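Local coordinates for putative peptidoglycan-binding/hydrolysing protein (PDB 5TV7) that probably binds cell-wall peptidoglycan, may also take part in its hydrolysis, and here holds a molecule of glutamine hydroxamate, at residues T25-I30 with G77-Y82; Y29-E34 with I61-S66; K91-M96 with I103-V108; K116-A121 with S136-K141. All coordinates share one frame; numbering follows the deposited sequence.

Overall arrangement
Contacts 1 and 2 pair strand 26-32 with its two neighbours in the five-stranded antiparallel sheet, 78-87 in contact 1 and 60-64 in contact 2, and share Tyr29 and Ile30. Contact 2 is the more buried, mainly apolar side chains on regular backbone bonds; contact 1 also carries a tyrosine pair and a set of serine and tyrosine hydroxyls on one face. Contact 3, about 22 Å from contact 2 between centres, closes the far edge of the sheet with a hairpin, a water and a turn. Contact 4, nearest the middle of the chain, sets helix 116-127 against the loop that leads into helix 140-152, with no hydrogen bond across it. Contact 3 touches it through Ile95 and Ile103, while Tyr82 reaches Lys119 from contact 1.

Contact 1: T25-I30 with G77-Y82; sequences TLSGYI and GVYASY
Tyr79 turns the edge of its ring onto one face of Tyr29: CD1 of Tyr79 sits 3.7 Å from CZ of Tyr29, toward the rim, and the planes stand at 71° in a T-shaped pair. The two residues face each other as a non-hydrogen-bonded pair yet leave the backbone differently, with CG of Tyr79 anti to its own N (chi1 -174°) and CG of Tyr29 anti to its carbonyl carbon (chi1 -66°). The Tyr79 ring then passes Gly28 O and brings its OH to within 3.1 Å of Ser27 OG, a weak bond whose proton is not settled. Ser27 OG also bonds Ser81 OG at 3.1 Å, where either hydroxyl could donate. Methyl CG2 of Thr25 lies against that same Ser81 OG.

The opposite face is mostly apolar. Ile30 crosses Tyr82 at about a right angle, its CD1 3.7 Å from Tyr82 OH, which has a weak hydrogen bond with Lys119 NZ, and 3.8 Å from Ala80 CB. Leu26 points to this face too and packs on helix 116-127, while the Tyr82 ring meets Phe62 edge-to-face.

Six backbone bonds join Leu26 with Tyr82, Gly28 with Ala80 and Ile30 with Val78; the shortest runs from Ile30 N to Val78 O, 2.7 Å. This is regular antiparallel pairing within a twisted sheet, with aromatic and hydroxyl side chains on one face and a helix-packed, mostly apolar layer on the other.

Contact 2: Y29-E34 with I61-S66; sequences YIYTYE and IFVPES
The Tyr31 ring is met obliquely by Val63, whose CG2 comes 3.6 Å from Tyr31 CD2, while Ile61 O lies at the ring's edge, near its plane. On the other face of the sheet the Phe62 ring takes Ile30 at its edge: CG1 of Ile30 is 3.8 Å from Phe62 CD1, and the two side chains cross at about a right angle. Over one face of Phe62, offset toward the rim, sits N of Pro64, from its own strand. A third ring, Tyr33, has Ile61 CD1 near its plane at the edge, 4.2 Å from Tyr33 CD1.

With CG anti to the backbone N (chi1 174°), the Phe62 ring lies beside strand 26-32, and its CD1 is also 3.7 Å from Tyr29 O. Beyond the two strands, Tyr31 OH bonds Glu72, Arg41 makes a cation-pi contact with Tyr33, and Ile61 and Val63 pack on helix 38-46.

Four backbone bonds hold the pair, two between Tyr29 and Val63 and two between Tyr31 and Ile61; that from Tyr31 N to Ile61 O is nearly straight at 176°. Strand 60-64 is the outermost strand on this side of the antiparallel sheet, with a helix packed over the face that carries Ile61 and Val63.

Contact 3: K91-M96 with I103-V108; sequences KTITIM and ISTTKV
Ile93 and Ile103 exchange both backbone hydrogen bonds as an antiparallel pair, and two residues further on, past the non-hydrogen-bonded pair Thr92 and Ser104, Thr105 N reaches Lys91 O at 2.9 Å, from 44° above the carbonyl plane, just as the chain enters a type I turn from Ser104 to Lys107. On its other flank Lys91 forms with Thr92 a G1 beta bulge facing Asn87.

Thr105 works in two directions. Its OG1 lies between the backbone N and the carbonyl carbon (chi1 56°), 3.3 Å from Lys91 CB and close enough to Lys91 O for a weak bond whose proton is not settled. Its methyl CG2 instead meets Ile93, 3.8 Å from CG1, the two side chains crossing at about a right angle. Ile103 bends its CD1 over to Ile93, 3.9 Å from CB. Trp166 of helix 163-173 packs against Ile93, Ile103 and Thr105.

At the outer side a water bridges Lys91 and Ser104, donating to Lys91 O at 2.8 Å and lying 2.6 Å from Ser104 OG. That hydroxyl also bonds Thr106 OG1, at 2.6 Å. The turn then leads on to Val108, which touches glutamine hydroxamate.

Lys91 O therefore gathers a backbone N-H and a water, with a hydroxyl close by, so the hairpin's open end is held by polar groups while its inner side is apolar.

Contact 4: K116-A121 with S136-K141; sequences KEVKAA and SSFGSK
Val118 lays both methyls over the loop that leads into helix 140-152: CG1 rests 3.3 Å from the carbonyl carbon of Ser136, tight for a methyl on a peptide, and goes on to the backbone N of Ser137 and Phe138. CG1 stands anti to the Val118 backbone N (chi1 174°), CG2 anti to the carbonyl carbon, and the two methyls are equally near Phe138, each 4.0 Å from its CB. The Phe138 ring has CG2 of Val118 at its edge, near the ring plane, and its side chain crosses Val118 obliquely.

Lys119 adds a lesser touch. Its CB is 3.5 Å from Ser136 OG, and the chain beyond CG is extended, carrying NZ away to a weak hydrogen bond with Tyr82 OH. Ser136 itself has a left-handed backbone (phi 69°), which turns the chain as it passes Val118.

No hydrogen bond crosses; the two segments meet by van der Waals contact, the valine methyls on a peptide carbonyl, and the loop's polar atoms have partners elsewhere. Gln122 OE1 takes Ser136 N, Asn47 ND2 meets Ser137 O, and Ser137 OG bonds Ser114 OG. Phe138 is the centre of an inverse gamma turn, with Gly139 N 3.1 Å from Ser137 O in a weak bond, and Gly139 is the N-cap of helix 140-152; the Phe138 side chain packs back on Tyr143 and Val146 of that helix.

A buried valine of helix 116-127 thus seats the loop leading into the next helix, the connection between two helices of the bundle within the range assigned to the peptidoglycan-binding family, whose members are small bundles of helices.

Contact 1: T25-I30 with G77-Y82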
loop_
_atom_site.group_PDB
_atom_site.type_symbol
_atom_site.label_atom_id
_atom_site.label_comp_id
_atom_site.label_asym_id
_atom_site.label_seq_id
_atom_site.Cartn_x
_atom_site.Cartn_y
_atom_site.Cartn_z
ATOM N N THR A 25 2.139 12.491 4.134
ATOM C CA THR A 25 1.657 12.510 2.761
ATOM C C THR A 25 2.500 11.578 1.910
ATOM O O THR A 25 3.713 11.604 2.010
ATOM C CB THR A 25 1.733 13.940 2.202
ATOM O OG1 THR A 25 0.902 14.788 2.998
ATOM C CG2 THR A 25 1.288 14.003 0.746
ATOM N N LEU A 26 1.862 10.743 1.085
ATOM C CA LEU A 26 2.602 9.842 0.201
ATOM C C LEU A 26 2.365 10.254 -1.245
ATOM O O LEU A 26 1.279 10.049 -1.795
ATOM C CB LEU A 26 2.212 8.370 0.408
ATOM C CG LEU A 26 3.149 7.384 -0.299
ATOM C CD1 LEU A 26 4.544 7.374 0.343
ATOM C CD2 LEU A 26 2.562 5.981 -0.296
ATOM N N SER A 27 3.403 10.810 -1.857
ATOM C CA SER A 27 3.336 11.293 -3.217
ATOM C C SER A 27 4.161 10.458 -4.161
ATOM O O SER A 27 5.155 9.868 -3.769
ATOM C CB SER A 27 3.814 12.740 -3.264
ATOM O OG SER A 27 2.953 13.549 -2.486
ATOM N N GLY A 28 3.750 10.449 -5.422
ATOM C CA GLY A 28 4.425 9.667 -6.443
ATOM C C GLY A 28 3.599 9.632 -7.706
ATOM O O GLY A 28 2.708 10.466 -7.893
ATOM N N TYR A 29 3.880 8.660 -8.566
ATOM C CA TYR A 29 3.193 8.535 -9.846
ATOM C C TYR A 29 2.500 7.184 -10.023
ATOM O O TYR A 29 3.025 6.141 -9.616
ATOM C CB TYR A 29 4.194 8.779 -10.984
ATOM C CG TYR A 29 4.696 10.202 -11.000
ATOM C CD1 TYR A 29 5.765 10.599 -10.192
ATOM C CD2 TYR A 29 4.074 11.168 -11.788
ATOM C CE1 TYR A 29 6.208 11.914 -10.188
ATOM C CE2 TYR A 29 4.509 12.486 -11.790
ATOM C CZ TYR A 29 5.577 12.852 -10.989
ATOM O OH TYR A 29 6.002 14.157 -10.989
ATOM N N ILE A 30 1.311 7.221 -10.620
ATOM C CA ILE A 30 0.540 6.025 -10.921
ATOM C C ILE A 30 0.862 5.641 -12.351
ATOM O O ILE A 30 0.793 6.472 -13.257
ATOM C CB ILE A 30 -0.985 6.260 -10.818
ATOM C CG1 ILE A 30 -1.369 6.751 -9.418
ATOM C CG2 ILE A 30 -1.748 4.975 -11.152
ATOM C CD1 ILE A 30 -2.838 7.123 -9.287
ATOM N N GLY A 77 3.515 8.426 -16.438
ATOM C CA GLY A 77 2.678 8.274 -15.247
ATOM C C GLY A 77 1.762 9.441 -14.940
ATOM O O GLY A 77 1.683 10.407 -15.698
ATOM N N VAL A 78 1.064 9.327 -13.814
ATOM C CA VAL A 78 0.116 10.335 -13.349
ATOM C C VAL A 78 0.396 10.632 -11.883
ATOM O O VAL A 78 0.361 9.724 -11.053
ATOM C CB VAL A 78 -1.334 9.829 -13.488
ATOM C CG1 VAL A 78 -2.317 10.845 -12.916
ATOM C CG2 VAL A 78 -1.653 9.527 -14.947
ATOM N N TYR A 79 0.644 11.897 -11.559
ATOM C CA TYR A 79 0.958 12.286 -10.184
ATOM C C TYR A 79 -0.235 12.077 -9.254
ATOM O O TYR A 79 -1.381 12.307 -9.639
ATOM C CB TYR A 79 1.450 13.742 -10.116
ATOM C CG TYR A 79 1.935 14.168 -8.744
ATOM C CD1 TYR A 79 3.222 13.861 -8.311
ATOM C CD2 TYR A 79 1.107 14.882 -7.879
ATOM C CE1 TYR A 79 3.669 14.240 -7.052
ATOM C CE2 TYR A 79 1.541 15.267 -6.617
ATOM C CZ TYR A 79 2.821 14.948 -6.210
ATOM O OH TYR A 79 3.253 15.342 -4.964
ATOM N N ALA A 80 0.052 11.580 -8.053
ATOM C CA ALA A 80 -0.957 11.359 -7.021
ATOM C C ALA A 80 -0.322 11.595 -5.661
ATOM O O ALA A 80 0.857 11.317 -5.465
ATOM C CB ALA A 80 -1.536 9.954 -7.108
ATOM N N SER A 81 -1.117 12.116 -4.736
ATOM C CA SER A 81 -0.676 12.437 -3.388
ATOM C C SER A 81 -1.719 11.894 -2.392
ATOM O O SER A 81 -2.866 12.336 -2.391
ATOM C CB SER A 81 -0.525 13.952 -3.278
ATOM O OG SER A 81 -0.058 14.336 -2.007
ATOM N N TYR A 82 -1.321 10.927 -1.563
ATOM C CA TYR A 82 -2.245 10.284 -0.618
ATOM C C TYR A 82 -2.028 10.662 0.829
ATOM O O TYR A 82 -0.890 10.759 1.294
ATOM C CB TYR A 82 -2.114 8.758 -0.680
ATOM C CG TYR A 82 -2.391 8.135 -2.018
ATOM C CD1 TYR A 82 -3.688 7.990 -2.481
ATOM C CD2 TYR A 82 -1.356 7.630 -2.801
ATOM C CE1 TYR A 82 -3.954 7.389 -3.702
ATOM C CE2 TYR A 82 -1.609 7.029 -4.032
ATOM C CZ TYR A 82 -2.911 6.912 -4.475
ATOM O OH TYR A 82 -3.170 6.322 -5.690
#

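Contact 2: Y29-E34 with I61-S66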
loop_
_atom_site.group_PDB
_atom_site.type_symbol
_atom_site.label_atom_id
_atom_site.label_comp_id
_atom_site.label_asym_id
_atom_site.label_seq_id
_atom_site.Cartn_x
_atom_site.Cartn_y
_atom_site.Cartn_z
ATOM N N TYR A 29 3.880 8.660 -8.566
ATOM C CA TYR A 29 3.193 8.535 -9.846
ATOM C C TYR A 29 2.500 7.184 -10.023
ATOM O O TYR A 29 3.025 6.141 -9.616
ATOM C CB TYR A 29 4.194 8.779 -10.984
ATOM C CG TYR A 29 4.696 10.202 -11.000
ATOM C CD1 TYR A 29 5.765 10.599 -10.192
ATOM C CD2 TYR A 29 4.074 11.168 -11.788
ATOM C CE1 TYR A 29 6.208 11.914 -10.188
ATOM C CE2 TYR A 29 4.509 12.486 -11.790
ATOM C CZ TYR A 29 5.577 12.852 -10.989
ATOM O OH TYR A 29 6.002 14.157 -10.989
ATOM N N ILE A 30 1.311 7.221 -10.620
ATOM C CA ILE A 30 0.540 6.025 -10.921
ATOM C C ILE A 30 0.862 5.641 -12.351
ATOM O O ILE A 30 0.793 6.472 -13.257
ATOM C CB ILE A 30 -0.985 6.260 -10.818
ATOM C CG1 ILE A 30 -1.369 6.751 -9.418
ATOM C CG2 ILE A 30 -1.748 4.975 -11.152
ATOM C CD1 ILE A 30 -2.838 7.123 -9.287
ATOM N N TYR A 31 1.223 4.380 -12.542
ATOM C CA TYR A 31 1.541 3.831 -13.848
ATOM C C TYR A 31 0.669 2.625 -14.094
ATOM O O TYR A 31 0.146 2.025 -13.157
ATOM C CB TYR A 31 2.990 3.323 -13.872
ATOM C CG TYR A 31 4.044 4.385 -13.746
ATOM C CD1 TYR A 31 4.504 5.063 -14.875
ATOM C CD2 TYR A 31 4.604 4.704 -12.507
ATOM C CE1 TYR A 31 5.482 6.036 -14.775
ATOM C CE2 TYR A 31 5.583 5.679 -12.401
ATOM C CZ TYR A 31 6.013 6.342 -13.536
ATOM O OH TYR A 31 6.976 7.312 -13.453
ATOM N N THR A 32 0.505 2.282 -15.362
ATOM C CA THR A 32 -0.143 1.045 -15.730
ATOM C C THR A 32 1.039 0.086 -15.848
ATOM O O THR A 32 2.184 0.529 -16.052
ATOM C CB THR A 32 -0.880 1.136 -17.073
ATOM O OG1 THR A 32 0.038 1.547 -18.088
ATOM C CG2 THR A 32 -2.034 2.136 -16.992
ATOM N N TYR A 33 0.776 -1.211 -15.715
ATOM C CA TYR A 33 1.830 -2.215 -15.814
ATOM C C TYR A 33 2.629 -2.067 -17.119
ATOM O O TYR A 33 3.859 -2.111 -17.100
ATOM C CB TYR A 33 1.240 -3.623 -15.663
ATOM C CG TYR A 33 2.225 -4.756 -15.850
ATOM C CD1 TYR A 33 3.332 -4.887 -15.015
ATOM C CD2 TYR A 33 2.023 -5.728 -16.832
ATOM C CE1 TYR A 33 4.229 -5.932 -15.174
ATOM C CE2 TYR A 33 2.915 -6.778 -17.002
ATOM C CZ TYR A 33 4.014 -6.878 -16.170
ATOM O OH TYR A 33 4.895 -7.921 -16.332
ATOM N N GLU A 34 1.940 -1.849 -18.236
ATOM C CA GLU A 34 2.647 -1.687 -19.512
ATOM C C GLU A 34 3.471 -0.388 -19.586
ATOM O O GLU A 34 4.515 -0.365 -20.233
ATOM C CB GLU A 34 1.703 -1.825 -20.714
ATOM C CG GLU A 34 0.555 -0.832 -20.784
ATOM C CD GLU A 34 -0.252 -0.966 -22.068
ATOM O OE1 GLU A 34 0.172 -1.710 -22.983
ATOM O OE2 GLU A 34 -1.311 -0.312 -22.169
ATOM N N ILE A 61 -0.125 0.565 -10.732
ATOM C CA ILE A 61 0.949 0.489 -9.763
ATOM C C ILE A 61 1.286 1.917 -9.386
ATOM O O ILE A 61 1.490 2.757 -10.267
ATOM C CB ILE A 61 2.226 -0.179 -10.333
ATOM C CG1 ILE A 61 1.890 -1.513 -11.025
ATOM C CG2 ILE A 61 3.251 -0.379 -9.214
ATOM C CD1 ILE A 61 3.023 -2.084 -11.836
ATOM N N PHE A 62 1.314 2.202 -8.088
ATOM C CA PHE A 62 1.692 3.529 -7.603
ATOM C C PHE A 62 3.142 3.461 -7.155
ATOM O O PHE A 62 3.517 2.600 -6.344
ATOM C CB PHE A 62 0.779 3.997 -6.469
ATOM C CG PHE A 62 1.210 5.300 -5.839
ATOM C CD1 PHE A 62 1.042 6.508 -6.510
ATOM C CD2 PHE A 62 1.766 5.321 -4.567
ATOM C CE1 PHE A 62 1.432 7.708 -5.924
ATOM C CE2 PHE A 62 2.164 6.517 -3.980
ATOM C CZ PHE A 62 1.992 7.709 -4.659
ATOM N N VAL A 63 3.953 4.366 -7.699
ATOM C CA VAL A 63 5.375 4.429 -7.409
ATOM C C VAL A 63 5.650 5.697 -6.622
ATOM O O VAL A 63 5.542 6.792 -7.169
ATOM C CB VAL A 63 6.202 4.459 -8.706
ATOM C CG1 VAL A 63 7.688 4.578 -8.398
ATOM C CG2 VAL A 63 5.913 3.220 -9.542
ATOM N N PRO A 64 5.999 5.557 -5.332
ATOM C CA PRO A 64 6.284 6.749 -4.545
ATOM C C PRO A 64 7.602 7.413 -4.942
ATOM O O PRO A 64 8.500 6.752 -5.471
ATOM C CB PRO A 64 6.342 6.230 -3.106
ATOM C CG PRO A 64 6.596 4.785 -3.212
ATOM C CD PRO A 64 6.157 4.313 -4.556
ATOM N N GLU A 65 7.690 8.718 -4.705
ATOM C CA GLU A 65 8.909 9.471 -4.998
ATOM C C GLU A 65 10.082 8.993 -4.117
ATOM O O GLU A 65 11.247 9.160 -4.499
ATOM C CB GLU A 65 8.671 10.985 -4.849
ATOM C CG GLU A 65 8.305 11.449 -3.440
ATOM C CD GLU A 65 7.883 12.918 -3.364
ATOM O OE1 GLU A 65 7.644 13.396 -2.230
ATOM O OE2 GLU A 65 7.778 13.600 -4.417
ATOM N N SER A 66 9.771 8.398 -2.956
ATOM C CA SER A 66 10.806 7.844 -2.063
ATOM C C SER A 66 11.509 6.622 -2.677
ATOM O O SER A 66 12.646 6.326 -2.314
ATOM C CB SER A 66 10.234 7.471 -0.681
ATOM O OG SER A 66 9.272 6.422 -0.747
#

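Contact 3: K91-M96 with I103-V108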
loop_
_atom_site.group_PDB
_atom_site.type_symbol
_atom_site.label_atom_id
_atom_site.label_comp_id
_atom_site.label_asym_id
_atom_site.label_seq_id
_atom_site.Cartn_x
_atom_site.Cartn_y
_atom_site.Cartn_z
ATOM N N LYS A 91 -15.069 2.547 12.322
ATOM C CA LYS A 91 -14.267 1.382 11.900
ATOM C C LYS A 91 -13.934 1.434 10.404
ATOM O O LYS A 91 -14.046 0.439 9.692
ATOM C CB LYS A 91 -14.953 0.051 12.264
ATOM C CG LYS A 91 -15.022 -0.237 13.751
ATOM C CD LYS A 91 -15.808 -1.516 13.971
ATOM C CE LYS A 91 -15.931 -1.887 15.440
ATOM N NZ LYS A 91 -14.613 -2.230 16.024
ATOM N N THR A 92 -13.515 2.602 9.937
ATOM C CA THR A 92 -13.154 2.784 8.526
ATOM C C THR A 92 -11.871 3.582 8.389
ATOM O O THR A 92 -11.544 4.421 9.239
ATOM C CB THR A 92 -14.222 3.582 7.747
ATOM O OG1 THR A 92 -14.394 4.862 8.368
ATOM C CG2 THR A 92 -15.564 2.850 7.693
ATOM N N ILE A 93 -11.170 3.323 7.293
ATOM C CA ILE A 93 -9.966 4.054 6.923
ATOM C C ILE A 93 -10.189 4.569 5.515
ATOM O O ILE A 93 -10.580 3.810 4.624
ATOM C CB ILE A 93 -8.700 3.178 6.963
ATOM C CG1 ILE A 93 -8.332 2.907 8.424
ATOM C CG2 ILE A 93 -7.523 3.879 6.258
ATOM C CD1 ILE A 93 -7.183 1.945 8.598
ATOM N N THR A 94 -9.920 5.852 5.320
ATOM C CA THR A 94 -10.062 6.466 4.010
ATOM C C THR A 94 -8.704 6.933 3.531
ATOM O O THR A 94 -7.983 7.617 4.258
ATOM C CB THR A 94 -11.022 7.677 4.052
ATOM O OG1 THR A 94 -12.262 7.256 4.611
ATOM C CG2 THR A 94 -11.278 8.241 2.640
ATOM N N ILE A 95 -8.346 6.493 2.331
ATOM C CA ILE A 95 -7.159 6.938 1.644
ATOM C C ILE A 95 -7.636 8.089 0.735
ATOM O O ILE A 95 -8.476 7.889 -0.141
ATOM C CB ILE A 95 -6.532 5.807 0.808
ATOM C CG1 ILE A 95 -6.157 4.610 1.711
ATOM C CG2 ILE A 95 -5.312 6.322 0.038
ATOM C CD1 ILE A 95 -5.136 4.898 2.797
HETATM N N MSE A 96 -7.099 9.282 0.964
HETATM C CA MSE A 96 -7.520 10.494 0.251
HETATM C C MSE A 96 -6.498 11.035 -0.717
HETATM O O MSE A 96 -5.334 11.197 -0.386
HETATM C CB MSE A 96 -7.818 11.586 1.287
HETATM C CG MSE A 96 -8.442 11.010 2.561
HETATM SE SE MSE A 96 -9.160 12.405 3.755
HETATM C CE MSE A 96 -7.463 12.746 4.719
ATOM N N ILE A 103 -12.184 1.825 3.245
ATOM C CA ILE A 103 -12.273 0.392 3.580
ATOM C C ILE A 103 -12.703 0.204 5.040
ATOM O O ILE A 103 -12.607 1.135 5.849
ATOM C CB ILE A 103 -10.949 -0.366 3.233
ATOM C CG1 ILE A 103 -9.709 0.194 3.935
ATOM C CG2 ILE A 103 -10.671 -0.289 1.747
ATOM C CD1 ILE A 103 -9.495 -0.276 5.354
ATOM N N SER A 104 -13.254 -0.969 5.351
ATOM C CA SER A 104 -13.670 -1.302 6.714
ATOM C C SER A 104 -12.517 -1.981 7.445
ATOM O O SER A 104 -11.911 -2.887 6.899
ATOM C CB SER A 104 -14.859 -2.272 6.681
ATOM O OG SER A 104 -15.225 -2.686 7.988
ATOM N N THR A 105 -12.236 -1.560 8.678
ATOM C CA THR A 105 -11.178 -2.174 9.476
ATOM C C THR A 105 -11.603 -3.550 10.014
ATOM O O THR A 105 -10.852 -4.174 10.750
ATOM C CB THR A 105 -10.759 -1.279 10.654
ATOM O OG1 THR A 105 -11.899 -0.961 11.456
ATOM C CG2 THR A 105 -10.141 0.011 10.164
ATOM N N THR A 106 -12.820 -3.994 9.687
ATOM C CA THR A 106 -13.280 -5.331 10.068
ATOM C C THR A 106 -12.903 -6.352 9.007
ATOM O O THR A 106 -13.032 -7.540 9.255
ATOM C CB THR A 106 -14.817 -5.426 10.270
ATOM O OG1 THR A 106 -15.488 -5.057 9.058
ATOM C CG2 THR A 106 -15.277 -4.523 11.400
ATOM N N LYS A 107 -12.464 -5.896 7.829
ATOM C CA LYS A 107 -12.065 -6.810 6.749
ATOM C C LYS A 107 -10.713 -7.413 7.066
ATOM O O LYS A 107 -9.825 -6.728 7.545
ATOM C CB LYS A 107 -11.969 -6.096 5.400
ATOM C CG LYS A 107 -13.284 -5.519 4.912
ATOM C CD LYS A 107 -14.279 -6.566 4.450
ATOM C CE LYS A 107 -15.678 -5.968 4.331
ATOM N NZ LYS A 107 -15.733 -4.674 3.584
ATOM N N VAL A 108 -10.578 -8.705 6.826
ATOM C CA VAL A 108 -9.324 -9.387 7.044
ATOM C C VAL A 108 -8.701 -9.652 5.678
ATOM O O VAL A 108 -9.370 -10.202 4.799
ATOM C CB VAL A 108 -9.535 -10.704 7.820
ATOM C CG1 VAL A 108 -8.228 -11.465 7.956
ATOM C CG2 VAL A 108 -10.107 -10.415 9.201
HETATM O O HOH W 1 -16.551 -0.773 9.211
#

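Contact 4: K116-A121 with S136-K141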
loop_
_atom_site.group_PDB
_atom_site.type_symbol
_atom_site.label_atom_id
_atom_site.label_comp_id
_atom_site.label_asym_id
_atom_site.label_seq_id
_atom_site.Cartn_x
_atom_site.Cartn_y
_atom_site.Cartn_z
ATOM N N LYS A 116 -8.839 -3.213 -3.236
ATOM C CA LYS A 116 -8.653 -1.899 -2.627
ATOM C C LYS A 116 -8.163 -1.936 -1.182
ATOM O O LYS A 116 -7.450 -1.029 -0.764
ATOM C CB LYS A 116 -9.934 -1.065 -2.745
ATOM C CG LYS A 116 -11.069 -1.495 -1.839
ATOM C CD LYS A 116 -12.343 -0.740 -2.199
ATOM C CE LYS A 116 -13.419 -0.916 -1.141
ATOM N NZ LYS A 116 -13.701 -2.346 -0.849
ATOM N N GLU A 117 -8.541 -2.961 -0.417
ATOM C CA GLU A 117 -8.052 -3.084 0.956
ATOM C C GLU A 117 -6.547 -3.305 0.953
ATOM O O GLU A 117 -5.828 -2.718 1.756
ATOM C CB GLU A 117 -8.722 -4.219 1.735
ATOM C CG GLU A 117 -10.191 -4.029 2.055
ATOM C CD GLU A 117 -11.116 -4.320 0.897
ATOM O OE1 GLU A 117 -10.667 -4.864 -0.148
ATOM O OE2 GLU A 117 -12.315 -3.990 1.037
ATOM N N VAL A 118 -6.084 -4.144 0.037
ATOM C CA VAL A 118 -4.657 -4.416 -0.095
ATOM C C VAL A 118 -3.919 -3.118 -0.450
ATOM O O VAL A 118 -2.885 -2.797 0.163
ATOM C CB VAL A 118 -4.389 -5.528 -1.134
ATOM C CG1 VAL A 118 -2.896 -5.697 -1.379
ATOM C CG2 VAL A 118 -4.986 -6.838 -0.657
ATOM N N LYS A 119 -4.465 -2.355 -1.403
ATOM C CA LYS A 119 -3.851 -1.089 -1.806
ATOM C C LYS A 119 -3.715 -0.138 -0.629
ATOM O O LYS A 119 -2.650 0.451 -0.423
ATOM C CB LYS A 119 -4.653 -0.411 -2.910
ATOM C CG LYS A 119 -4.015 0.878 -3.424
ATOM C CD LYS A 119 -4.830 1.475 -4.548
ATOM C CE LYS A 119 -4.256 2.813 -4.946
ATOM N NZ LYS A 119 -5.069 3.442 -6.021
ATOM N N ALA A 120 -4.786 -0.019 0.153
ATOM C CA ALA A 120 -4.797 0.863 1.311
ATOM C C ALA A 120 -3.713 0.475 2.304
ATOM O O ALA A 120 -2.978 1.334 2.795
ATOM C CB ALA A 120 -6.161 0.850 1.983
ATOM N N ALA A 121 -3.592 -0.821 2.572
ATOM C CA ALA A 121 -2.566 -1.309 3.498
ATOM C C ALA A 121 -1.169 -1.017 2.957
ATOM O O ALA A 121 -0.287 -0.631 3.704
ATOM C CB ALA A 121 -2.737 -2.804 3.752
ATOM N N SER A 136 -1.868 -3.318 -5.187
ATOM C CA SER A 136 -3.119 -3.979 -4.772
ATOM C C SER A 136 -3.062 -5.500 -4.664
ATOM O O SER A 136 -4.097 -6.095 -4.438
ATOM C CB SER A 136 -4.300 -3.613 -5.707
ATOM O OG SER A 136 -4.406 -2.223 -5.877
ATOM N N SER A 137 -1.890 -6.128 -4.844
ATOM C CA SER A 137 -1.757 -7.586 -4.687
ATOM C C SER A 137 -0.895 -7.915 -3.458
ATOM O O SER A 137 0.231 -7.445 -3.334
ATOM C CB SER A 137 -1.186 -8.235 -5.940
ATOM O OG SER A 137 -2.183 -8.326 -6.946
ATOM N N PHE A 138 -1.456 -8.722 -2.569
ATOM C CA PHE A 138 -0.823 -9.100 -1.304
ATOM C C PHE A 138 0.092 -10.307 -1.553
ATOM O O PHE A 138 -0.328 -11.469 -1.442
ATOM C CB PHE A 138 -1.923 -9.436 -0.283
ATOM C CG PHE A 138 -1.485 -9.407 1.165
ATOM C CD1 PHE A 138 -0.301 -9.995 1.589
ATOM C CD2 PHE A 138 -2.339 -8.873 2.136
ATOM C CE1 PHE A 138 0.052 -9.992 2.923
ATOM C CE2 PHE A 138 -1.985 -8.865 3.470
ATOM C CZ PHE A 138 -0.786 -9.424 3.863
ATOM N N GLY A 139 1.342 -10.015 -1.911
ATOM C CA GLY A 139 2.350 -11.044 -2.154
ATOM C C GLY A 139 3.350 -11.116 -1.015
ATOM O O GLY A 139 3.095 -10.634 0.090
ATOM N N SER A 140 4.510 -11.694 -1.305
ATOM C CA SER A 140 5.553 -11.900 -0.301
ATOM C C SER A 140 6.099 -10.639 0.352
ATOM O O SER A 140 6.343 -10.638 1.553
ATOM C CB SER A 140 6.705 -12.698 -0.905
ATOM O OG SER A 140 6.213 -13.948 -1.348
ATOM N N LYS A 141 6.306 -9.584 -0.429
ATOM C CA LYS A 141 6.828 -8.342 0.120
ATOM C C LYS A 141 5.876 -7.716 1.108
ATOM O O LYS A 141 6.321 -7.204 2.131
ATOM C CB LYS A 141 7.201 -7.344 -0.971
ATOM C CG LYS A 141 8.430 -7.779 -1.752
ATOM C CD LYS A 141 8.920 -6.721 -2.722
ATOM C CE LYS A 141 9.372 -5.450 -2.004
ATOM N NZ LYS A 141 10.064 -4.505 -2.934
#